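Local atomic coordinates of agglutinin (Narcissus pseudonarcissus, PDB entry 3DZW), a protein that binds mannose-containing glycans, here alpha-1,3-linked mannobiose, as a daffodil lectin of the monocot mannose-binding type. Residues R51-M56 / P67-I72. Numbering follows the deposited sequence.
Sequences RCHLSM and PRNNPI. With MAN (alpha-D-mannopyranose), chain E.
The sulfur of Cys52 is met by two apolar groups from 67-72: Ile72 CD1 lies 3.7 Å from SG, and Pro67 CD 4.1 Å from the same SG. Cys52 SG is covalently bonded to Cys29 SG, which makes the surface met by the methyl and by CD of the proline ring part of a disulfide. On the Ile72 side, CG1 sits between the backbone N and the carbonyl carbon (chi1 65°), and an extended chi2 of 177° carries CD1 out to the sulfur, making the delta methyl the touching atom. Pro67 CD also approaches the backbone, 4.1 Å from Arg51 O, while the end of the Arg51 side chain leads away from 67-72. Strands 53-56 and 71-74 flank strand 62-65 in a four-stranded antiparallel sheet, one of three sheets in the beta-prism II fold of monocot mannose-binding lectins; 67-72 is mainly the turn leading into 71-74. Elsewhere in the contact, His53 and Asn69 meet obliquely: Asn69 ND2 comes to 4.0 Å from His53 CE1, at the ring edge and near its plane, with the amide turned 76° from the ring. No hydrogen bond joins the segments, and this pair is a van der Waals contact. Ser66 OG accepts a hydrogen bond from Asn70 N and a weak one from Arg68 N, tying down the turn that presents Asn69. Farther along, Pro71 CG reaches 3.6 Å from mannose O4, walling a sugar pocket in which the mannose is also hydrogen-bonded to Gln57 NE2, Asp59 OD2 and Tyr65 OH.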
# COMPACT_ATOMS: atom_id res chain seq x y z
N ARG A 51 20.04 -6.19 -19.53
CA ARG A 51 19.01 -7.08 -18.91
C ARG A 51 19.53 -8.09 -17.82
O ARG A 51 19.50 -9.31 -18.01
CB ARG A 51 18.22 -7.85 -19.99
CG ARG A 51 17.43 -6.94 -20.93
CD ARG A 51 16.54 -7.74 -21.88
NE ARG A 51 15.55 -8.57 -21.16
CZ ARG A 51 14.36 -8.14 -20.70
NH1 ARG A 51 13.55 -8.98 -20.06
NH2 ARG A 51 13.97 -6.86 -20.88
N CYS A 52 19.99 -7.54 -16.70
CA CYS A 52 20.46 -8.32 -15.58
C CYS A 52 19.29 -8.54 -14.63
O CYS A 52 18.27 -7.86 -14.76
CB CYS A 52 21.58 -7.60 -14.84
SG CYS A 52 23.13 -7.37 -15.78
N HIS A 53 19.41 -9.49 -13.69
CA HIS A 53 18.34 -9.73 -12.70
C HIS A 53 18.93 -9.78 -11.28
O HIS A 53 20.11 -10.11 -11.10
CB HIS A 53 17.52 -11.01 -13.01
CG HIS A 53 18.25 -12.29 -12.74
ND1 HIS A 53 19.03 -12.92 -13.69
CD2 HIS A 53 18.30 -13.08 -11.64
CE1 HIS A 53 19.53 -14.03 -13.19
NE2 HIS A 53 19.10 -14.15 -11.94
N LEU A 54 18.10 -9.43 -10.29
CA LEU A 54 18.50 -9.43 -8.88
C LEU A 54 17.90 -10.62 -8.17
O LEU A 54 16.71 -10.89 -8.32
CB LEU A 54 18.03 -8.15 -8.20
CG LEU A 54 18.33 -7.98 -6.71
CD1 LEU A 54 19.82 -7.94 -6.46
CD2 LEU A 54 17.65 -6.73 -6.16
N SER A 55 18.71 -11.32 -7.37
CA SER A 55 18.23 -12.50 -6.64
C SER A 55 18.55 -12.50 -5.14
O SER A 55 19.72 -12.38 -4.75
CB SER A 55 18.82 -13.78 -7.27
OG SER A 55 18.40 -14.94 -6.56
N MET A 56 17.50 -12.61 -4.31
CA MET A 56 17.64 -12.73 -2.87
C MET A 56 17.67 -14.23 -2.67
O MET A 56 16.63 -14.90 -2.78
CB MET A 56 16.49 -12.07 -2.14
CG MET A 56 16.49 -12.17 -0.58
SD MET A 56 17.84 -11.33 0.31
CE MET A 56 19.20 -12.45 0.07
N PRO A 67 23.12 -11.56 -17.99
CA PRO A 67 22.29 -12.42 -18.85
C PRO A 67 22.88 -13.86 -19.04
O PRO A 67 22.14 -14.79 -19.37
CB PRO A 67 22.23 -11.65 -20.18
CG PRO A 67 23.30 -10.63 -20.09
CD PRO A 67 23.44 -10.30 -18.66
N ARG A 68 24.22 -14.02 -18.87
CA ARG A 68 24.87 -15.36 -18.96
C ARG A 68 24.97 -16.06 -17.57
O ARG A 68 25.73 -17.02 -17.41
CB ARG A 68 26.26 -15.31 -19.66
CG ARG A 68 26.21 -15.13 -21.20
CD ARG A 68 26.07 -13.71 -21.63
NE ARG A 68 27.33 -12.97 -21.45
CZ ARG A 68 28.37 -13.00 -22.32
NH1 ARG A 68 28.32 -13.75 -23.44
NH2 ARG A 68 29.47 -12.29 -22.06
N ASN A 69 24.20 -15.55 -16.59
CA ASN A 69 24.14 -16.12 -15.23
C ASN A 69 25.47 -16.09 -14.44
O ASN A 69 25.77 -17.01 -13.68
CB ASN A 69 23.56 -17.56 -15.29
CG ASN A 69 22.16 -17.62 -15.93
OD1 ASN A 69 21.82 -18.58 -16.61
ND2 ASN A 69 21.36 -16.57 -15.72
N ASN A 70 26.24 -15.01 -14.64
CA ASN A 70 27.49 -14.81 -13.93
C ASN A 70 27.28 -13.66 -12.97
O ASN A 70 26.71 -12.63 -13.35
CB ASN A 70 28.62 -14.47 -14.89
CG ASN A 70 28.95 -15.63 -15.87
OD1 ASN A 70 29.25 -15.38 -17.04
ND2 ASN A 70 28.88 -16.87 -15.39
N PRO A 71 27.72 -13.82 -11.69
CA PRO A 71 27.55 -12.70 -10.75
C PRO A 71 28.39 -11.47 -11.12
O PRO A 71 29.53 -11.62 -11.54
CB PRO A 71 28.04 -13.28 -9.41
CG PRO A 71 28.17 -14.73 -9.61
CD PRO A 71 28.36 -14.98 -11.05
N ILE A 72 27.80 -10.28 -10.99
CA ILE A 72 28.52 -9.01 -11.26
C ILE A 72 28.55 -8.09 -10.00
O ILE A 72 29.23 -7.07 -9.99
CB ILE A 72 27.98 -8.24 -12.51
CG1 ILE A 72 26.53 -7.76 -12.29
CG2 ILE A 72 28.09 -9.12 -13.76
CD1 ILE A 72 25.98 -6.95 -13.46
C1 MAN E . 28.24 -17.01 -2.86
C2 MAN E . 26.96 -17.84 -3.32
C3 MAN E . 26.80 -17.91 -4.83
C4 MAN E . 26.99 -16.54 -5.47
C5 MAN E . 28.36 -15.92 -5.10
C6 MAN E . 28.50 -14.52 -5.67
O1 MAN E . 29.42 -17.78 -2.29
O2 MAN E . 25.83 -17.23 -2.77
O3 MAN E . 25.51 -18.39 -5.14
O4 MAN E . 26.89 -16.64 -6.87
O5 MAN E . 28.55 -15.80 -3.70
O6 MAN E . 29.68 -13.92 -5.16